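Local coordinates for protein suppressor of fused homolog (Drosophila melanogaster, PDB 6LPH) that probably sequesters transcription factors and binds nuclear localization sequences, and is seen here as its N-terminal part in complex with Fused, at residues H71-S76 and T105-K110; Y54-N59 and I75-S80. One frame throughout, in Å; residues are numbered along the deposited sequence.

Contact 1 of 2, residues H71-S76 and T105-K110; sequences HWHYIS and TFRLAK
NH2 of R107 lies over the face of the H73 ring, 3.2 Å from CE1 of H73, and is held there by a salt bridge to D178 and a hydrogen bond to Q180. NH1 donates to H71 NE2 at 2.9 Å (N-H...acceptor angle 158°), the nitrogens lying within both the imidazole and the guanidinium planes. Because H71 ND1 is hydrogen-bonded to the carbonyl of P69, NE2 can serve as acceptor. Against H73 the guanidinium lies flat, centres 3.6 Å apart and planes 25° from parallel. I75 CD1 rests on the imidazole face opposite R107. Arginine suits this buried place since NH2 and NE have partners too, NE bonding Q195. Y29 OH bonds H73 ND1 and D178 bonds H73 NE2, so both ring nitrogens are engaged and the imidazole plane is fixed. D178 also takes T105 OG1, and its charge is likely to offset that of the arginine.

The backbones pair tightly, L108 N to W72 O at 2.8 Å and Y74 N to F106 O at 2.9 Å. On the face away from the histidines, Y74 and F106 lie side by side, pointing the same way, with CD1 of Y74 4.0 Å from CD2 of F106. Farther along, K110 crosses the W72 indole: its CE stands 4.0 Å from the centroid of the six-membered ring, and NZ makes a cation-pi contact, while the indole NE1 is bonded to E114. A long aliphatic chain ending in a charge serves both purposes.

Strands 71-77 and 97-109 are neighbours within the mixed sheet. I75 and T105 reach L181 of strand 172-186 from the histidine-bearing face, whereas Y74, F106 and L108 pack on P132 at the start of helix 131-146.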
loop_
_atom_site.group_PDB
_atom_site.type_symbol
_atom_site.label_atom_id
_atom_site.label_comp_id
_atom_site.label_asym_id
_atom_site.label_seq_id
_atom_site.Cartn_x
_atom_site.Cartn_y
_atom_site.Cartn_z
ATOM N N HIS A 71 -2.951 12.961 -1.113
ATOM C CA HIS A 71 -2.830 11.736 -0.348
ATOM C C HIS A 71 -1.392 11.324 -0.170
ATOM O O HIS A 71 -0.470 11.909 -0.774
ATOM C CB HIS A 71 -3.665 10.629 -0.987
ATOM C CG HIS A 71 -3.179 10.177 -2.363
ATOM N ND1 HIS A 71 -3.590 10.764 -3.523
ATOM C CD2 HIS A 71 -2.368 9.116 -2.732
ATOM C CE1 HIS A 71 -3.035 10.126 -4.572
ATOM N NE2 HIS A 71 -2.269 9.128 -4.088
ATOM N N TRP A 72 -1.208 10.323 0.689
ATOM C CA TRP A 72 0.071 9.687 0.915
ATOM C C TRP A 72 0.139 8.409 0.111
ATOM O O TRP A 72 -0.823 7.638 0.117
ATOM C CB TRP A 72 0.159 9.341 2.381
ATOM C CG TRP A 72 -0.005 10.518 3.319
ATOM C CD1 TRP A 72 -1.021 10.739 4.252
ATOM C CD2 TRP A 72 0.896 11.644 3.466
ATOM N NE1 TRP A 72 -0.797 11.912 4.966
ATOM C CE2 TRP A 72 0.329 12.502 4.534
ATOM C CE3 TRP A 72 2.069 12.029 2.856
ATOM C CZ2 TRP A 72 0.936 13.676 4.922
ATOM C CZ3 TRP A 72 2.668 13.236 3.267
ATOM C CH2 TRP A 72 2.121 14.017 4.274
ATOM N N HIS A 73 1.253 8.156 -0.586
ATOM C CA HIS A 73 1.383 6.961 -1.475
ATOM C C HIS A 73 2.516 6.087 -0.936
ATOM O O HIS A 73 3.669 6.563 -0.788
ATOM C CB HIS A 73 1.669 7.437 -2.880
ATOM C CG HIS A 73 1.689 6.357 -3.945
ATOM N ND1 HIS A 73 2.267 6.568 -5.154
ATOM C CD2 HIS A 73 1.177 5.059 -3.979
ATOM C CE1 HIS A 73 2.133 5.471 -5.937
ATOM N NE2 HIS A 73 1.450 4.547 -5.239
ATOM N N TYR A 74 2.183 4.850 -0.570
ATOM C CA TYR A 74 3.146 3.919 0.015
ATOM C C TYR A 74 3.519 2.844 -0.997
ATOM O O TYR A 74 2.631 2.336 -1.675
ATOM C CB TYR A 74 2.503 3.220 1.206
ATOM C CG TYR A 74 2.124 4.235 2.276
ATOM C CD1 TYR A 74 0.934 4.956 2.190
ATOM C CD2 TYR A 74 2.994 4.510 3.321
ATOM C CE1 TYR A 74 0.578 5.898 3.209
ATOM C CE2 TYR A 74 2.641 5.439 4.353
ATOM C CZ TYR A 74 1.435 6.141 4.248
ATOM O OH TYR A 74 1.083 7.082 5.197
ATOM N N ILE A 75 4.811 2.504 -1.092
ATOM C CA ILE A 75 5.275 1.426 -2.048
ATOM C C ILE A 75 6.236 0.475 -1.337
ATOM O O ILE A 75 7.213 0.933 -0.735
ATOM C CB ILE A 75 5.909 1.982 -3.340
ATOM C CG1 ILE A 75 4.971 2.971 -4.030
ATOM C CG2 ILE A 75 6.251 0.819 -4.324
ATOM C CD1 ILE A 75 5.291 4.410 -3.724
ATOM N N SER A 76 5.948 -0.839 -1.374
ATOM C CA SER A 76 6.775 -1.838 -0.667
ATOM C C SER A 76 7.917 -2.340 -1.525
ATOM O O SER A 76 7.848 -2.301 -2.774
ATOM C CB SER A 76 5.927 -3.070 -0.263
ATOM O OG SER A 76 5.667 -3.928 -1.401
ATOM N N THR A 105 1.132 -1.436 -3.076
ATOM C CA THR A 105 1.000 0.006 -2.890
ATOM C C THR A 105 -0.270 0.363 -2.089
ATOM O O THR A 105 -1.179 -0.470 -1.930
ATOM C CB THR A 105 1.072 0.814 -4.201
ATOM O OG1 THR A 105 -0.178 0.747 -4.879
ATOM C CG2 THR A 105 2.197 0.273 -5.162
ATOM N N PHE A 106 -0.325 1.590 -1.583
ATOM C CA PHE A 106 -1.505 2.006 -0.820
ATOM C C PHE A 106 -1.610 3.527 -0.950
ATOM O O PHE A 106 -0.586 4.221 -0.972
ATOM C CB PHE A 106 -1.341 1.550 0.622
ATOM C CG PHE A 106 -2.492 1.930 1.556
ATOM C CD1 PHE A 106 -3.809 1.500 1.303
ATOM C CD2 PHE A 106 -2.239 2.649 2.717
ATOM C CE1 PHE A 106 -4.857 1.792 2.170
ATOM C CE2 PHE A 106 -3.294 2.939 3.628
ATOM C CZ PHE A 106 -4.601 2.527 3.337
ATOM N N ARG A 107 -2.829 4.021 -1.146
ATOM C CA ARG A 107 -3.058 5.475 -1.237
ATOM C C ARG A 107 -3.947 5.910 -0.093
ATOM O O ARG A 107 -5.098 5.447 0.055
ATOM C CB ARG A 107 -3.652 5.873 -2.568
ATOM C CG ARG A 107 -2.678 5.568 -3.740
ATOM C CD ARG A 107 -3.256 5.984 -5.071
ATOM N NE ARG A 107 -2.385 5.554 -6.176
ATOM C CZ ARG A 107 -1.325 6.245 -6.611
ATOM N NH1 ARG A 107 -1.019 7.446 -6.059
ATOM N NH2 ARG A 107 -0.593 5.781 -7.634
ATOM N N LEU A 108 -3.423 6.799 0.718
ATOM C CA LEU A 108 -4.138 7.163 1.953
ATOM C C LEU A 108 -4.519 8.657 1.998
ATOM O O LEU A 108 -3.647 9.529 1.998
ATOM C CB LEU A 108 -3.304 6.751 3.154
ATOM C CG LEU A 108 -3.819 7.268 4.524
ATOM C CD1 LEU A 108 -5.163 6.647 4.869
ATOM C CD2 LEU A 108 -2.779 6.976 5.612
ATOM N N ALA A 109 -5.824 8.939 2.042
ATOM C CA ALA A 109 -6.327 10.315 2.018
ATOM C C ALA A 109 -5.837 11.079 3.241
ATOM O O ALA A 109 -5.802 10.546 4.356
ATOM C CB ALA A 109 -7.863 10.337 1.945
ATOM N N LYS A 110 -5.405 12.316 3.015
ATOM C CA LYS A 110 -5.003 13.176 4.105
ATOM C C LYS A 110 -6.260 13.523 4.847
ATOM O O LYS A 110 -7.312 13.723 4.238
ATOM C CB LYS A 110 -4.300 14.448 3.596
ATOM C CG LYS A 110 -2.993 14.144 2.861
ATOM C CD LYS A 110 -2.141 15.384 2.723
ATOM C CE LYS A 110 -0.983 15.099 1.780
ATOM N NZ LYS A 110 -0.191 16.329 1.491
#

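Contact 2 of 2, residues Y54-N59 and I75-S80; sequences YISMYN and ISFGLS
F77 presents the edge of its ring to the backbone and side chains of strand 54-60. Its CE1 lies 3.3 Å from S56 OG, and its CD1 3.4 Å from the carbonyl O of Y54, which sits in the ring plane, so the slightly positive aromatic rim faces oxygen atoms. With CG anti to the carbonyl carbon (chi1 -61°), the F77 side chain leaves beside its own backbone N, the atom that bonds Y54 O, and this brings the ring's rim to the same oxygen. Y54 crosses this side chain at about a right angle, its CB 3.8 Å from F77 CD1. Further along, I75 CD1 touches the edge of the Y58 ring at CD1, 3.6 Å away; a branched aliphatic residue offers this methyl tip without any polar group to satisfy.

Main-chain bonds set these neighbours in place. F77 N donates to Y54 O at 2.9 Å, and S56 and I75 exchange a pair of bonds, S56 N to I75 O and I75 N to S56 O. The return bond from Y54 N to F77 O is weak, at 3.5 Å, where the pairing ends.

A second shell fixes the groups: S56 OG is bonded to Q37, the Y58 ring stacks on Y29, and S76 OG bonds E103. F77 also packs on L18 and I21 of helix 16-28. An alanine in place of F77 would remove the ring, and would probably open a gap between S56, the Y54 CB and that helix. On the opposite face I55 reaches A133 and L136 of helix 131-146. Y54 meets an aromatic side chain of the bound peptide edge-to-face. Together strands 54-60 and 71-77 form an antiparallel beta hairpin in the SUFU family domain.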
loop_
_atom_site.group_PDB
_atom_site.type_symbol
_atom_site.label_atom_id
_atom_site.label_comp_id
_atom_site.label_asym_id
_atom_site.label_seq_id
_atom_site.Cartn_x
_atom_site.Cartn_y
_atom_site.Cartn_z
ATOM N N TYR A 54 11.950 -2.407 2.747
ATOM C CA TYR A 54 11.724 -0.945 2.730
ATOM C C TYR A 54 10.276 -0.668 2.307
ATOM O O TYR A 54 9.696 -1.450 1.555
ATOM C CB TYR A 54 12.635 -0.200 1.700
ATOM C CG TYR A 54 14.089 -0.619 1.698
ATOM C CD1 TYR A 54 14.579 -1.505 0.718
ATOM C CD2 TYR A 54 14.959 -0.170 2.686
ATOM C CE1 TYR A 54 15.912 -1.921 0.720
ATOM C CE2 TYR A 54 16.282 -0.578 2.717
ATOM C CZ TYR A 54 16.748 -1.449 1.727
ATOM O OH TYR A 54 18.055 -1.850 1.746
ATOM N N ILE A 55 9.723 0.459 2.774
ATOM C CA ILE A 55 8.471 1.016 2.270
ATOM C C ILE A 55 8.726 2.495 2.017
ATOM O O ILE A 55 9.027 3.253 2.942
ATOM C CB ILE A 55 7.297 0.781 3.243
ATOM C CG1 ILE A 55 7.069 -0.735 3.325
ATOM C CG2 ILE A 55 6.013 1.504 2.772
ATOM C CD1 ILE A 55 6.634 -1.208 4.664
ATOM N N SER A 56 8.660 2.898 0.757
ATOM C CA SER A 56 8.777 4.318 0.436
ATOM C C SER A 56 7.456 5.030 0.684
ATOM O O SER A 56 6.390 4.463 0.481
ATOM C CB SER A 56 9.143 4.519 -1.034
ATOM O OG SER A 56 10.505 4.207 -1.241
ATOM N N MET A 57 7.535 6.301 1.053
ATOM C CA MET A 57 6.316 7.102 1.299
ATOM C C MET A 57 6.419 8.382 0.497
ATOM O O MET A 57 7.425 9.096 0.612
ATOM C CB MET A 57 6.212 7.418 2.797
ATOM C CG MET A 57 6.337 6.166 3.674
ATOM S SD MET A 57 5.902 6.534 5.407
ATOM C CE MET A 57 7.407 7.354 5.918
ATOM N N TYR A 58 5.417 8.665 -0.342
ATOM C CA TYR A 58 5.433 9.882 -1.140
ATOM C C TYR A 58 4.198 10.720 -0.848
ATOM O O TYR A 58 3.162 10.187 -0.477
ATOM C CB TYR A 58 5.427 9.533 -2.642
ATOM C CG TYR A 58 6.714 8.958 -3.169
ATOM C CD1 TYR A 58 6.923 7.560 -3.220
ATOM C CD2 TYR A 58 7.733 9.801 -3.621
ATOM C CE1 TYR A 58 8.114 7.028 -3.702
ATOM C CE2 TYR A 58 8.919 9.277 -4.144
ATOM C CZ TYR A 58 9.107 7.905 -4.184
ATOM O OH TYR A 58 10.296 7.408 -4.673
ATOM N N ASN A 59 4.325 12.031 -1.037
ATOM C CA ASN A 59 3.170 12.915 -1.071
ATOM C C ASN A 59 2.688 13.035 -2.488
ATOM O O ASN A 59 3.496 13.274 -3.397
ATOM C CB ASN A 59 3.534 14.329 -0.588
ATOM C CG ASN A 59 2.323 15.254 -0.558
ATOM O OD1 ASN A 59 1.414 15.040 0.222
ATOM N ND2 ASN A 59 2.302 16.262 -1.414
ATOM N N ILE A 75 4.811 2.504 -1.092
ATOM C CA ILE A 75 5.275 1.426 -2.048
ATOM C C ILE A 75 6.236 0.475 -1.337
ATOM O O ILE A 75 7.213 0.933 -0.735
ATOM C CB ILE A 75 5.909 1.982 -3.340
ATOM C CG1 ILE A 75 4.971 2.971 -4.030
ATOM C CG2 ILE A 75 6.251 0.819 -4.324
ATOM C CD1 ILE A 75 5.291 4.410 -3.724
ATOM N N SER A 76 5.948 -0.839 -1.374
ATOM C CA SER A 76 6.775 -1.838 -0.667
ATOM C C SER A 76 7.917 -2.340 -1.525
ATOM O O SER A 76 7.848 -2.301 -2.774
ATOM C CB SER A 76 5.927 -3.070 -0.263
ATOM O OG SER A 76 5.667 -3.928 -1.401
ATOM N N PHE A 77 8.957 -2.843 -0.857
ATOM C CA PHE A 77 10.080 -3.505 -1.538
ATOM C C PHE A 77 10.368 -4.764 -0.761
ATOM O O PHE A 77 10.771 -4.688 0.425
ATOM C CB PHE A 77 11.348 -2.653 -1.488
ATOM C CG PHE A 77 11.229 -1.311 -2.159
ATOM C CD1 PHE A 77 10.601 -0.239 -1.510
ATOM C CD2 PHE A 77 11.818 -1.087 -3.404
ATOM C CE1 PHE A 77 10.515 1.013 -2.111
ATOM C CE2 PHE A 77 11.746 0.173 -3.995
ATOM C CZ PHE A 77 11.089 1.225 -3.351
ATOM N N GLY A 78 10.193 -5.911 -1.418
ATOM C CA GLY A 78 10.522 -7.195 -0.823
ATOM C C GLY A 78 9.706 -8.375 -1.309
ATOM O O GLY A 78 10.180 -9.497 -1.202
ATOM N N LEU A 79 8.478 -8.141 -1.800
ATOM C CA LEU A 79 7.640 -9.226 -2.364
ATOM C C LEU A 79 8.147 -9.642 -3.743
ATOM O O LEU A 79 7.990 -10.801 -4.148
ATOM C CB LEU A 79 6.138 -8.827 -2.415
ATOM C CG LEU A 79 5.532 -8.672 -0.999
ATOM C CD1 LEU A 79 4.228 -7.918 -1.057
ATOM C CD2 LEU A 79 5.235 -10.060 -0.499
ATOM N N SER A 80 8.755 -8.697 -4.448
ATOM C CA SER A 80 9.458 -9.012 -5.704
ATOM C C SER A 80 10.928 -9.357 -5.396
ATOM O O SER A 80 11.377 -9.249 -4.240
ATOM C CB SER A 80 9.354 -7.839 -6.675
ATOM O OG SER A 80 10.111 -6.739 -6.203
#

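In the fold
Strand 71-77 is common to both contacts: it pairs with strand 97-109 in contact 1 and with strand 54-60 in contact 2, so three consecutive strands of one sheet are joined, the two contact centres lying about 10 Å apart. I75 and S76 belong to both. The strands are tied again where H73 O and Y58 N approach to 2.8 Å, a probable hydrogen bond. On one face M57 SD packs 3.6 Å from Y74 CE2. M57 also packs on an apolar side chain of the bound peptide, and so links the peptide-touching part of contact 2 to contact 1. Helix 131-146 packs against both contacts.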